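Local coordinates for protein hydrogenase maturation factor (Thermoanaerobacter tengcongensis, PDB 3VTI) that probably dehydrates, with ATP, a carbamoyl group received from HypF to a nitrile during maturation of [NiFe]-hydrogenases, and binds magnesium, at residues 29-34 / 62-67; 134-139 / 186-191; 146-151 / 267-272; 182-187 / 195-200. All coordinates share one frame; numbering follows the deposited sequence.

Interaction 1. Residues 29-34 / 62-67; sequences NITLTT and SMRGAK
Thr-31 carries this contact from the strand side, and its two branches meet different partners. The apolar branch, CG2, meets Ala-66, with 4.1 Å between Thr-31 CG2 and Ala-66 CB. The hydroxyl branch passes at a slant over aliphatic carbon, Thr-31 OG1 lying 3.9 Å from Arg-64 CB. The first torsion sets this division: with OG1 opposite the backbone N (chi1 -159°), the oxygen is turned to the arginine and the methyl to the alanine.

The polar bonds of these side chains run to other parts of the chain. Thr-31 OG1 is hydrogen-bonded to Ala-24 O, so the hydroxyl can lie against carbon without losing its polar partner. The arginine chain bends at chi2 (62°), and its guanidinium group binds the carbonyls of Val-136 through NE and of Ala-23 through NH1.

Within 62-67 the backbone makes a tight turn into strand 66-78. Ser-62 O accepts from Gly-65 N at 2.7 Å and from Ala-66 N at 3.2 Å. Gly-65, with phi of 89°, allows the bend that brings Ala-66 round.

The chemistry is thus van der Waals packing between the segments, with the polar ends anchored beyond them. It seats the turn after helix 49-60 against strand 30-37, near the magnesium-binding Asp-22.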
loop_
_atom_site.group_PDB
_atom_site.type_symbol
_atom_site.label_atom_id
_atom_site.label_comp_id
_atom_site.label_asym_id
_atom_site.label_seq_id
_atom_site.Cartn_x
_atom_site.Cartn_y
_atom_site.Cartn_z
ATOM N N ASN C 29 -19.114 -4.829 -25.538
ATOM C CA ASN C 29 -17.888 -5.161 -26.263
ATOM C C ASN C 29 -16.588 -4.772 -25.566
ATOM O O ASN C 29 -15.517 -5.249 -25.944
ATOM C CB ASN C 29 -17.918 -4.552 -27.667
ATOM C CG ASN C 29 -17.771 -3.052 -27.649
ATOM O OD1 ASN C 29 -18.331 -2.372 -26.793
ATOM N ND2 ASN C 29 -17.014 -2.524 -28.599
ATOM N N ILE C 30 -16.661 -3.902 -24.566
ATOM C CA ILE C 30 -15.448 -3.567 -23.828
ATOM C C ILE C 30 -15.470 -4.044 -22.374
ATOM O O ILE C 30 -16.514 -4.105 -21.709
ATOM C CB ILE C 30 -14.995 -2.062 -23.956
ATOM C CG1 ILE C 30 -15.859 -1.128 -23.113
ATOM C CG2 ILE C 30 -14.894 -1.616 -25.421
ATOM C CD1 ILE C 30 -15.307 -0.902 -21.729
ATOM N N THR C 31 -14.279 -4.366 -21.902
ATOM C CA THR C 31 -14.096 -4.986 -20.632
ATOM C C THR C 31 -13.264 -4.072 -19.712
ATOM O O THR C 31 -12.470 -3.255 -20.194
ATOM C CB THR C 31 -13.463 -6.368 -20.845
ATOM O OG1 THR C 31 -13.711 -7.177 -19.697
ATOM C CG2 THR C 31 -11.958 -6.276 -21.114
ATOM N N LEU C 32 -13.477 -4.190 -18.396
ATOM C CA LEU C 32 -12.799 -3.339 -17.394
ATOM C C LEU C 32 -12.471 -4.082 -16.101
ATOM O O LEU C 32 -13.358 -4.676 -15.471
ATOM C CB LEU C 32 -13.638 -2.099 -17.071
ATOM C CG LEU C 32 -13.147 -1.135 -15.988
ATOM C CD1 LEU C 32 -11.853 -0.415 -16.397
ATOM C CD2 LEU C 32 -14.253 -0.145 -15.661
ATOM N N THR C 33 -11.200 -4.027 -15.711
ATOM C CA THR C 33 -10.719 -4.714 -14.526
ATOM C C THR C 33 -9.820 -3.806 -13.696
ATOM O O THR C 33 -9.324 -2.783 -14.190
ATOM C CB THR C 33 -9.947 -5.999 -14.904
ATOM O OG1 THR C 33 -9.520 -6.684 -13.718
ATOM C CG2 THR C 33 -8.733 -5.670 -15.774
ATOM N N THR C 34 -9.620 -4.166 -12.432
ATOM C CA THR C 34 -8.627 -3.503 -11.608
ATOM C C THR C 34 -8.020 -4.480 -10.616
ATOM O O THR C 34 -8.698 -5.379 -10.152
ATOM C CB THR C 34 -9.189 -2.262 -10.871
ATOM O OG1 THR C 34 -8.110 -1.570 -10.225
ATOM C CG2 THR C 34 -10.239 -2.655 -9.831
ATOM N N SER C 62 -8.428 -10.116 -20.307
ATOM C CA SER C 62 -8.603 -11.047 -21.418
ATOM C C SER C 62 -9.568 -12.162 -21.048
ATOM O O SER C 62 -10.192 -12.763 -21.928
ATOM C CB SER C 62 -7.259 -11.659 -21.834
ATOM O OG SER C 62 -6.266 -10.681 -22.118
ATOM N N MET C 63 -9.697 -12.427 -19.747
ATOM C CA MET C 63 -10.463 -13.576 -19.230
ATOM C C MET C 63 -11.932 -13.602 -19.649
ATOM O O MET C 63 -12.658 -14.562 -19.375
ATOM C CB MET C 63 -10.373 -13.645 -17.709
ATOM C CG MET C 63 -8.983 -13.868 -17.207
ATOM S SD MET C 63 -8.325 -15.437 -17.759
ATOM C CE MET C 63 -6.570 -15.107 -17.682
ATOM N N ARG C 64 -12.359 -12.544 -20.316
ATOM C CA ARG C 64 -13.728 -12.408 -20.735
ATOM C C ARG C 64 -13.846 -12.715 -22.232
ATOM O O ARG C 64 -14.925 -12.634 -22.806
ATOM C CB ARG C 64 -14.203 -10.994 -20.387
ATOM C CG ARG C 64 -15.649 -10.886 -20.023
ATOM C CD ARG C 64 -16.038 -11.693 -18.773
ATOM N NE ARG C 64 -17.482 -11.917 -18.806
ATOM C CZ ARG C 64 -18.383 -11.087 -18.290
ATOM N NH1 ARG C 64 -17.993 -9.988 -17.653
ATOM N NH2 ARG C 64 -19.682 -11.364 -18.391
ATOM N N GLY C 65 -12.729 -13.116 -22.843
ATOM C CA GLY C 65 -12.662 -13.379 -24.293
ATOM C C GLY C 65 -12.296 -12.120 -25.062
ATOM O O GLY C 65 -12.953 -11.753 -26.055
ATOM N N ALA C 66 -11.238 -11.455 -24.601
ATOM C CA ALA C 66 -10.943 -10.106 -25.050
ATOM C C ALA C 66 -9.466 -9.856 -25.303
ATOM O O ALA C 66 -8.598 -10.496 -24.702
ATOM C CB ALA C 66 -11.493 -9.090 -24.053
ATOM N N LYS C 67 -9.209 -8.933 -26.227
ATOM C CA LYS C 67 -7.889 -8.384 -26.468
ATOM C C LYS C 67 -7.708 -7.171 -25.552
ATOM O O LYS C 67 -8.422 -6.175 -25.702
ATOM C CB LYS C 67 -7.761 -7.961 -27.930
ATOM C CG LYS C 67 -6.466 -7.236 -28.267
ATOM C CD LYS C 67 -6.267 -7.101 -29.770
ATOM C CE LYS C 67 -4.846 -6.637 -30.081
ATOM N NZ LYS C 67 -3.826 -7.386 -29.272
#

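Interaction 2. Residues 134-139 / 186-191; sequences ANVSIK and KLMTLG
The methyl end of Met-188 fits against two apolar side chains of 134-139. Met-188 CE lies 3.6 Å from Val-136 CG2 and 3.8 Å from Ala-134 CB. Val-136 and Met-188 approach tip to tip, and the sulphur follows more loosely, Met-188 SD being 4.1 Å from Val-136 CG2. Bends at chi2 (-39°) and chi3 (-63°) curl the methionine so that its terminal methyl, rather than the length of its chain, does the touching.

Beside this apolar patch a single water links the two backbones. It accepts from Asn-135 N at 2.8 Å and donates to Gly-191 O at 2.6 Å, a polar link between the main chains next to the apolar one between the side chains.

Each segment is shaped by bonds of its own. In 134-139, Ser-137 OG accepts from Lys-139 N at 3.0 Å, forming an ST turn, and it is also hydrogen-bonded to Glu-21 OE2. In 186-191, Thr-189 OG1 donates to Lys-186 O at 3.1 Å from above the carbonyl plane, and the 3-10 turn beyond the helix brings Gly-191 to the water. Further out, Leu-197 touches both Val-136 and Met-188, while Tyr-131 also touches Met-188.

Segment 134-139 belongs to the connection that leaves the five-stranded sheet at strand 120-130 and enters the seven-stranded sheet at strand 146-149. The contact therefore packs the link between the two sheets against the end of helix 181-187, in the two-domain architecture of AIR synthase related proteins.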
loop_
_atom_site.group_PDB
_atom_site.type_symbol
_atom_site.label_atom_id
_atom_site.label_comp_id
_atom_site.label_asym_id
_atom_site.label_seq_id
_atom_site.Cartn_x
_atom_site.Cartn_y
_atom_site.Cartn_z
ATOM N N ALA C 134 -17.234 -13.837 -28.726
ATOM C CA ALA C 134 -16.775 -14.228 -27.414
ATOM C C ALA C 134 -17.921 -14.211 -26.419
ATOM O O ALA C 134 -18.729 -13.277 -26.397
ATOM C CB ALA C 134 -15.673 -13.313 -26.966
ATOM N N ASN C 135 -17.995 -15.262 -25.611
ATOM C CA ASN C 135 -18.964 -15.349 -24.527
ATOM C C ASN C 135 -18.369 -16.155 -23.387
ATOM O O ASN C 135 -18.700 -17.320 -23.186
ATOM C CB ASN C 135 -20.288 -15.967 -24.995
ATOM C CG ASN C 135 -21.415 -15.774 -23.982
ATOM O OD1 ASN C 135 -21.191 -15.690 -22.765
ATOM N ND2 ASN C 135 -22.634 -15.695 -24.484
ATOM N N VAL C 136 -17.480 -15.517 -22.645
ATOM C CA VAL C 136 -16.753 -16.178 -21.580
ATOM C C VAL C 136 -17.166 -15.559 -20.256
ATOM O O VAL C 136 -17.122 -14.340 -20.100
ATOM C CB VAL C 136 -15.227 -16.040 -21.782
ATOM C CG1 VAL C 136 -14.496 -16.987 -20.883
ATOM C CG2 VAL C 136 -14.853 -16.323 -23.238
ATOM N N SER C 137 -17.561 -16.411 -19.312
ATOM C CA SER C 137 -18.091 -15.989 -18.014
ATOM C C SER C 137 -18.003 -17.163 -17.049
ATOM O O SER C 137 -18.186 -18.307 -17.479
ATOM C CB SER C 137 -19.554 -15.535 -18.183
ATOM O OG SER C 137 -20.341 -15.785 -17.032
ATOM N N ILE C 138 -17.747 -16.899 -15.760
ATOM C CA ILE C 138 -17.742 -17.972 -14.728
ATOM C C ILE C 138 -19.079 -18.664 -14.569
ATOM O O ILE C 138 -19.161 -19.654 -13.850
ATOM C CB ILE C 138 -17.332 -17.504 -13.276
ATOM C CG1 ILE C 138 -17.511 -16.001 -13.090
ATOM C CG2 ILE C 138 -15.940 -17.992 -12.884
ATOM C CD1 ILE C 138 -18.943 -15.600 -12.946
ATOM N N LYS C 139 -20.120 -18.129 -15.205
ATOM C CA LYS C 139 -21.463 -18.723 -15.171
ATOM C C LYS C 139 -21.747 -19.721 -16.300
ATOM O O LYS C 139 -22.821 -20.319 -16.339
ATOM C CB LYS C 139 -22.522 -17.617 -15.201
ATOM C CG LYS C 139 -22.832 -17.029 -13.832
ATOM C CD LYS C 139 -23.483 -15.652 -13.931
ATOM C CE LYS C 139 -22.427 -14.568 -14.186
ATOM N NZ LYS C 139 -23.058 -13.282 -14.607
ATOM N N LYS C 186 -5.457 -17.045 -29.288
ATOM C CA LYS C 186 -5.467 -18.269 -30.104
ATOM C C LYS C 186 -6.579 -19.222 -29.670
ATOM O O LYS C 186 -7.079 -19.997 -30.478
ATOM C CB LYS C 186 -4.107 -18.988 -30.085
ATOM C CG LYS C 186 -2.964 -18.196 -30.708
ATOM C CD LYS C 186 -1.631 -18.929 -30.565
ATOM C CE LYS C 186 -1.412 -19.933 -31.699
ATOM N NZ LYS C 186 -0.417 -20.984 -31.326
ATOM N N LEU C 187 -6.952 -19.166 -28.396
ATOM C CA LEU C 187 -8.062 -19.966 -27.892
ATOM C C LEU C 187 -9.385 -19.419 -28.393
ATOM O O LEU C 187 -10.283 -20.179 -28.721
ATOM C CB LEU C 187 -8.064 -20.018 -26.360
ATOM C CG LEU C 187 -7.204 -21.073 -25.669
ATOM C CD1 LEU C 187 -7.082 -20.784 -24.171
ATOM C CD2 LEU C 187 -7.742 -22.487 -25.897
ATOM N N MET C 188 -9.491 -18.094 -28.455
ATOM C CA MET C 188 -10.728 -17.435 -28.848
ATOM C C MET C 188 -11.055 -17.646 -30.326
ATOM O O MET C 188 -12.090 -17.184 -30.815
ATOM C CB MET C 188 -10.709 -15.950 -28.471
ATOM C CG MET C 188 -10.731 -15.670 -26.947
ATOM S SD MET C 188 -11.789 -16.744 -25.925
ATOM C CE MET C 188 -13.434 -16.384 -26.554
ATOM N N THR C 189 -10.173 -18.357 -31.024
ATOM C CA THR C 189 -10.481 -18.928 -32.339
ATOM C C THR C 189 -11.674 -19.870 -32.223
ATOM O O THR C 189 -12.472 -19.987 -33.157
ATOM C CB THR C 189 -9.284 -19.724 -32.890
ATOM O OG1 THR C 189 -8.191 -18.833 -33.109
ATOM C CG2 THR C 189 -9.625 -20.382 -34.207
ATOM N N LEU C 190 -11.787 -20.533 -31.069
ATOM C CA LEU C 190 -12.864 -21.491 -30.812
ATOM C C LEU C 190 -14.214 -20.842 -30.464
ATOM O O LEU C 190 -15.211 -21.542 -30.277
ATOM C CB LEU C 190 -12.445 -22.503 -29.736
ATOM C CG LEU C 190 -11.180 -23.330 -29.997
ATOM C CD1 LEU C 190 -10.968 -24.354 -28.900
ATOM C CD2 LEU C 190 -11.219 -24.012 -31.367
ATOM N N GLY C 191 -14.239 -19.514 -30.378
ATOM C CA GLY C 191 -15.480 -18.767 -30.173
ATOM C C GLY C 191 -16.277 -19.193 -28.951
ATOM O O GLY C 191 -15.739 -19.250 -27.843
HETATM O O HOH W 1 -16.680 -17.728 -25.977
#

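Interaction 3. Residues 146-151 / 267-272; sequences IVLISG and EIMKSH
Two residues beyond Met-269, which packs on Leu-148 and Ser-150, Ser-271 OG is held by two partners. It donates to Ile-268 O at 3.1 Å, standing well above the carbonyl plane (47° out of it), and it is also hydrogen-bonded to Lys-186 NZ. The loop just after helix 262-270 is thereby joined to helix 181-187.

Met-269 crosses to strand 146-149. Its chain is extended at chi2 and turns at chi3 (-79°), which lays CE against leucine: Met-269 CE is 3.5 Å from Leu-148 CD2 and 3.8 Å from Leu-148 CB. One atom back, Met-269 SD lies 3.7 Å from Ser-150 CA and 3.8 Å from Ser-150 CB. The sulphur meets the carbons of that serine, whose OG accepts from Val-253 N instead.

With an alanine here, the sulphur and terminal methyl are gone, and Leu-148 and Ser-150 would probably lose their apolar cover from the helix, opening a gap between helix and strand.

Leu-148 is also touched by Val-257 and Ile-280 from the strands flanking its own. The arrangement is the helix-on-sheet packing of an alpha+beta domain, helix 262-270 lying on a face of the seven-stranded mixed sheet.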
loop_
_atom_site.group_PDB
_atom_site.type_symbol
_atom_site.label_atom_id
_atom_site.label_comp_id
_atom_site.label_asym_id
_atom_site.label_seq_id
_atom_site.Cartn_x
_atom_site.Cartn_y
_atom_site.Cartn_z
ATOM N N ILE C 146 -15.240 -29.805 -20.578
ATOM C CA ILE C 146 -13.907 -30.262 -20.189
ATOM C C ILE C 146 -13.117 -29.113 -19.574
ATOM O O ILE C 146 -13.223 -27.967 -20.009
ATOM C CB ILE C 146 -13.140 -30.857 -21.404
ATOM C CG1 ILE C 146 -13.919 -32.031 -22.030
ATOM C CG2 ILE C 146 -11.709 -31.248 -21.031
ATOM C CD1 ILE C 146 -14.094 -33.267 -21.140
ATOM N N VAL C 147 -12.335 -29.433 -18.548
ATOM C CA VAL C 147 -11.514 -28.454 -17.868
ATOM C C VAL C 147 -10.065 -28.672 -18.249
ATOM O O VAL C 147 -9.552 -29.784 -18.141
ATOM C CB VAL C 147 -11.655 -28.575 -16.344
ATOM C CG1 VAL C 147 -11.025 -27.373 -15.650
ATOM C CG2 VAL C 147 -13.113 -28.682 -15.958
ATOM N N LEU C 148 -9.413 -27.601 -18.686
ATOM C CA LEU C 148 -7.990 -27.624 -18.993
ATOM C C LEU C 148 -7.232 -26.583 -18.166
ATOM O O LEU C 148 -7.806 -25.576 -17.720
ATOM C CB LEU C 148 -7.762 -27.366 -20.485
ATOM C CG LEU C 148 -8.316 -28.384 -21.477
ATOM C CD1 LEU C 148 -9.735 -28.046 -21.890
ATOM C CD2 LEU C 148 -7.428 -28.444 -22.687
ATOM N N ILE C 149 -5.941 -26.837 -17.963
ATOM C CA ILE C 149 -5.022 -25.851 -17.401
ATOM C C ILE C 149 -3.909 -25.611 -18.416
ATOM O O ILE C 149 -3.399 -26.566 -19.009
ATOM C CB ILE C 149 -4.416 -26.313 -16.042
ATOM C CG1 ILE C 149 -3.550 -25.214 -15.421
ATOM C CG2 ILE C 149 -3.566 -27.556 -16.209
ATOM C CD1 ILE C 149 -4.292 -24.310 -14.508
ATOM N N SER C 150 -3.521 -24.349 -18.598
ATOM C CA SER C 150 -2.518 -23.970 -19.610
ATOM C C SER C 150 -1.078 -24.405 -19.314
ATOM O O SER C 150 -0.229 -24.346 -20.201
ATOM C CB SER C 150 -2.548 -22.456 -19.843
ATOM O OG SER C 150 -2.292 -21.744 -18.645
ATOM N N GLY C 151 -0.802 -24.819 -18.075
ATOM C CA GLY C 151 0.544 -25.244 -17.678
ATOM C C GLY C 151 0.658 -25.656 -16.215
ATOM O O GLY C 151 -0.351 -25.882 -15.542
ATOM N N GLU C 267 -4.346 -28.473 -28.214
ATOM C CA GLU C 267 -3.342 -28.315 -29.223
ATOM C C GLU C 267 -3.072 -26.857 -29.531
ATOM O O GLU C 267 -1.965 -26.502 -29.830
ATOM C CB GLU C 267 -3.664 -29.158 -30.460
ATOM C CG GLU C 267 -4.554 -28.525 -31.472
ATOM C CD GLU C 267 -3.792 -27.960 -32.642
ATOM O OE1 GLU C 267 -2.868 -28.640 -33.107
ATOM O OE2 GLU C 267 -4.108 -26.840 -33.097
ATOM N N ILE C 268 -4.080 -26.015 -29.393
ATOM C CA ILE C 268 -3.894 -24.579 -29.529
ATOM C C ILE C 268 -2.948 -24.064 -28.455
ATOM O O ILE C 268 -2.084 -23.232 -28.736
ATOM C CB ILE C 268 -5.247 -23.813 -29.485
ATOM C CG1 ILE C 268 -5.968 -23.911 -30.833
ATOM C CG2 ILE C 268 -5.042 -22.334 -29.093
ATOM C CD1 ILE C 268 -7.451 -23.589 -30.764
ATOM N N MET C 269 -3.106 -24.566 -27.232
ATOM C CA MET C 269 -2.233 -24.174 -26.135
ATOM C C MET C 269 -0.839 -24.747 -26.312
ATOM O O MET C 269 0.130 -24.009 -26.234
ATOM C CB MET C 269 -2.821 -24.570 -24.779
ATOM C CG MET C 269 -3.947 -23.671 -24.348
ATOM S SD MET C 269 -4.569 -24.002 -22.692
ATOM C CE MET C 269 -5.602 -25.429 -22.988
ATOM N N LYS C 270 -0.741 -26.048 -26.581
ATOM C CA LYS C 270 0.567 -26.714 -26.706
ATOM C C LYS C 270 1.478 -26.146 -27.801
ATOM O O LYS C 270 2.685 -26.388 -27.798
ATOM C CB LYS C 270 0.409 -28.231 -26.877
ATOM C CG LYS C 270 0.235 -28.971 -25.555
ATOM C CD LYS C 270 0.636 -30.438 -25.655
ATOM C CE LYS C 270 0.600 -31.120 -24.281
ATOM N NZ LYS C 270 1.505 -30.490 -23.249
ATOM N N SER C 271 0.895 -25.395 -28.730
ATOM C CA SER C 271 1.652 -24.810 -29.825
ATOM C C SER C 271 1.965 -23.339 -29.530
ATOM O O SER C 271 2.405 -22.600 -30.416
ATOM C CB SER C 271 0.875 -24.949 -31.134
ATOM O OG SER C 271 -0.243 -24.075 -31.127
ATOM N N HIS C 272 1.734 -22.926 -28.285
ATOM C CA HIS C 272 2.022 -21.567 -27.834
ATOM C C HIS C 272 3.063 -21.592 -26.719
ATOM O O HIS C 272 3.015 -22.447 -25.834
ATOM C CB HIS C 272 0.745 -20.879 -27.361
ATOM C CG HIS C 272 0.918 -19.428 -27.037
ATOM N ND1 HIS C 272 1.476 -18.990 -25.857
ATOM C CD2 HIS C 272 0.597 -18.314 -27.735
ATOM C CE1 HIS C 272 1.498 -17.670 -25.845
ATOM N NE2 HIS C 272 0.968 -17.236 -26.973
#

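Interaction 4. Residues 182-187 / 195-200; sequences GLIEKL and KVLRDP. With MG (magnesium ion), chain K.
Leu-197 meets Ile-184 and Leu-187 where helix 181-187 packs over strand 194-198, an outermost strand of the mixed sheet in the C-terminal half of this AIR synthase related fold. At the base of the leucine, CB packs against the carbonyl oxygen of Met-63, in the turn that leads into strand 66-78. CG is placed opposite the carbonyl carbon (chi1 -72°), and the two methyls that fork from it are what reach the helix. Leu-197 CD1 packs on the branch methyl of isoleucine, 3.8 Å from Ile-184 CG2. The other methyl points to the next helical turn, where Leu-197 CD2 and Leu-187 CD1 are 4.4 Å apart, a looser touch.

The side chains of Ile-184 and Leu-197 slide past each other in opposite directions, so a terminal methyl of the leucine meets the branch methyl on the flank of the isoleucine. Val-255 of the adjacent strand touches both Leu-187 and Leu-197, and Ser-62 touches Ile-184, widening this apolar layer between helix, sheet and turn.

The strand then leads to the metal site. The CB of Arg-198 is directed away from the helix, and its guanidinium forms salt bridges with Asp-22 OD2 and Glu-211 OE1, so it probably helps to position Asp-22 as a second-shell residue. Asp-22, Asp-60 and Asp-199 together bind the magnesium ion, and a water completes the ligands found, 2.4 Å from the metal. Asp-199 binds through one oxygen: OD1 is 2.4 Å from the magnesium, whereas OD2 of the same carboxylate stands 3.6 Å from it.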
loop_
_atom_site.group_PDB
_atom_site.type_symbol
_atom_site.label_atom_id
_atom_site.label_comp_id
_atom_site.label_asym_id
_atom_site.label_seq_id
_atom_site.Cartn_x
_atom_site.Cartn_y
_atom_site.Cartn_z
ATOM N N GLY C 182 -1.976 -13.386 -25.576
ATOM C CA GLY C 182 -1.592 -14.042 -26.825
ATOM C C GLY C 182 -2.136 -15.459 -26.916
ATOM O O GLY C 182 -2.690 -15.859 -27.950
ATOM N N LEU C 183 -1.991 -16.217 -25.828
ATOM C CA LEU C 183 -2.527 -17.565 -25.736
ATOM C C LEU C 183 -4.063 -17.567 -25.805
ATOM O O LEU C 183 -4.667 -18.391 -26.505
ATOM C CB LEU C 183 -2.030 -18.235 -24.453
ATOM C CG LEU C 183 -2.512 -19.636 -24.070
ATOM C CD1 LEU C 183 -1.395 -20.436 -23.456
ATOM C CD2 LEU C 183 -3.657 -19.543 -23.104
ATOM N N ILE C 184 -4.679 -16.643 -25.077
ATOM C CA ILE C 184 -6.131 -16.483 -25.078
ATOM C C ILE C 184 -6.655 -16.106 -26.479
ATOM O O ILE C 184 -7.666 -16.647 -26.944
ATOM C CB ILE C 184 -6.567 -15.495 -23.965
ATOM C CG1 ILE C 184 -6.303 -16.129 -22.591
ATOM C CG2 ILE C 184 -8.029 -15.123 -24.089
ATOM C CD1 ILE C 184 -6.359 -15.165 -21.401
ATOM N N GLU C 185 -5.942 -15.217 -27.164
ATOM C CA GLU C 185 -6.287 -14.860 -28.537
ATOM C C GLU C 185 -6.381 -16.100 -29.455
ATOM O O GLU C 185 -7.280 -16.193 -30.300
ATOM C CB GLU C 185 -5.286 -13.838 -29.098
ATOM C CG GLU C 185 -5.618 -13.343 -30.521
ATOM C CD GLU C 185 -4.598 -12.341 -31.057
ATOM O OE1 GLU C 185 -4.728 -11.125 -30.766
ATOM O OE2 GLU C 185 -3.664 -12.772 -31.765
ATOM N N LYS C 186 -5.457 -17.045 -29.288
ATOM C CA LYS C 186 -5.467 -18.269 -30.104
ATOM C C LYS C 186 -6.579 -19.222 -29.670
ATOM O O LYS C 186 -7.079 -19.997 -30.478
ATOM C CB LYS C 186 -4.107 -18.988 -30.085
ATOM C CG LYS C 186 -2.964 -18.196 -30.708
ATOM C CD LYS C 186 -1.631 -18.929 -30.565
ATOM C CE LYS C 186 -1.412 -19.933 -31.699
ATOM N NZ LYS C 186 -0.417 -20.984 -31.326
ATOM N N LEU C 187 -6.952 -19.166 -28.396
ATOM C CA LEU C 187 -8.062 -19.966 -27.892
ATOM C C LEU C 187 -9.385 -19.419 -28.393
ATOM O O LEU C 187 -10.283 -20.179 -28.721
ATOM C CB LEU C 187 -8.064 -20.018 -26.360
ATOM C CG LEU C 187 -7.204 -21.073 -25.669
ATOM C CD1 LEU C 187 -7.082 -20.784 -24.171
ATOM C CD2 LEU C 187 -7.742 -22.487 -25.897
ATOM N N LYS C 195 -15.970 -21.528 -22.840
ATOM C CA LYS C 195 -17.042 -21.165 -21.926
ATOM C C LYS C 195 -16.564 -20.358 -20.725
ATOM O O LYS C 195 -17.184 -19.357 -20.373
ATOM C CB LYS C 195 -17.816 -22.410 -21.509
ATOM C CG LYS C 195 -18.747 -22.901 -22.605
ATOM C CD LYS C 195 -19.163 -24.309 -22.329
ATOM C CE LYS C 195 -20.589 -24.588 -22.762
ATOM N NZ LYS C 195 -21.580 -23.927 -21.866
ATOM N N VAL C 196 -15.453 -20.775 -20.120
ATOM C CA VAL C 196 -14.892 -20.092 -18.943
ATOM C C VAL C 196 -13.382 -19.919 -19.069
ATOM O O VAL C 196 -12.681 -20.813 -19.551
ATOM C CB VAL C 196 -15.186 -20.849 -17.631
ATOM C CG1 VAL C 196 -14.513 -20.154 -16.423
ATOM C CG2 VAL C 196 -16.682 -21.001 -17.424
ATOM N N LEU C 197 -12.898 -18.760 -18.639
ATOM C CA LEU C 197 -11.480 -18.478 -18.577
ATOM C C LEU C 197 -11.197 -17.774 -17.261
ATOM O O LEU C 197 -11.819 -16.760 -16.957
ATOM C CB LEU C 197 -11.042 -17.589 -19.747
ATOM C CG LEU C 197 -10.987 -18.178 -21.159
ATOM C CD1 LEU C 197 -10.679 -17.086 -22.165
ATOM C CD2 LEU C 197 -9.963 -19.291 -21.273
ATOM N N ARG C 198 -10.277 -18.322 -16.476
ATOM C CA ARG C 198 -9.831 -17.657 -15.248
ATOM C C ARG C 198 -8.409 -18.051 -14.868
ATOM O O ARG C 198 -8.039 -19.223 -14.930
ATOM C CB ARG C 198 -10.788 -17.924 -14.079
ATOM C CG ARG C 198 -10.399 -17.214 -12.795
ATOM C CD ARG C 198 -11.571 -17.105 -11.831
ATOM N NE ARG C 198 -12.540 -16.108 -12.282
ATOM C CZ ARG C 198 -13.656 -15.781 -11.632
ATOM N NH1 ARG C 198 -13.972 -16.362 -10.476
ATOM N NH2 ARG C 198 -14.462 -14.864 -12.143
ATOM N N ASP C 199 -7.622 -17.058 -14.484
ATOM C CA ASP C 199 -6.283 -17.296 -13.965
ATOM C C ASP C 199 -6.307 -17.640 -12.468
ATOM O O ASP C 199 -6.895 -16.903 -11.674
ATOM C CB ASP C 199 -5.367 -16.098 -14.257
ATOM C CG ASP C 199 -5.920 -14.776 -13.740
ATOM O OD1 ASP C 199 -7.159 -14.634 -13.573
ATOM O OD2 ASP C 199 -5.086 -13.862 -13.525
ATOM N N PRO C 200 -5.678 -18.773 -12.083
ATOM C CA PRO C 200 -5.750 -19.232 -10.699
ATOM C C PRO C 200 -4.703 -18.485 -9.891
ATOM O O PRO C 200 -3.574 -18.955 -9.734
ATOM C CB PRO C 200 -5.434 -20.729 -10.797
ATOM C CG PRO C 200 -4.852 -20.957 -12.185
ATOM C CD PRO C 200 -4.799 -19.633 -12.898
HETATM MG MG MG K . -8.366 -13.017 -12.300
HETATM O O HOH W 2 -10.104 -11.979 -11.018
#

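Overall arrangement
From the N terminus, interaction 1 comes first, closing the loop from strand 30-37 through helix 49-60 to the turn before strand 66-78. Interaction 2 then opens at 134-139, and interaction 3 opens at 146-151 before interaction 2 has closed at 186-191, so the two cross. Interaction 4 starts on helix 181-187, which it shares with interaction 2, and closes a short loop at 195-200, wholly within the span of interaction 3. Interaction 3 closes last, at 267-272, on helix 262-270. Interactions 3 and 4 both bring helices onto the seven-stranded sheet. Interaction 1, belonging to the five-stranded sheet, touches 2 and 4, thereby joining both halves beside the magnesium site.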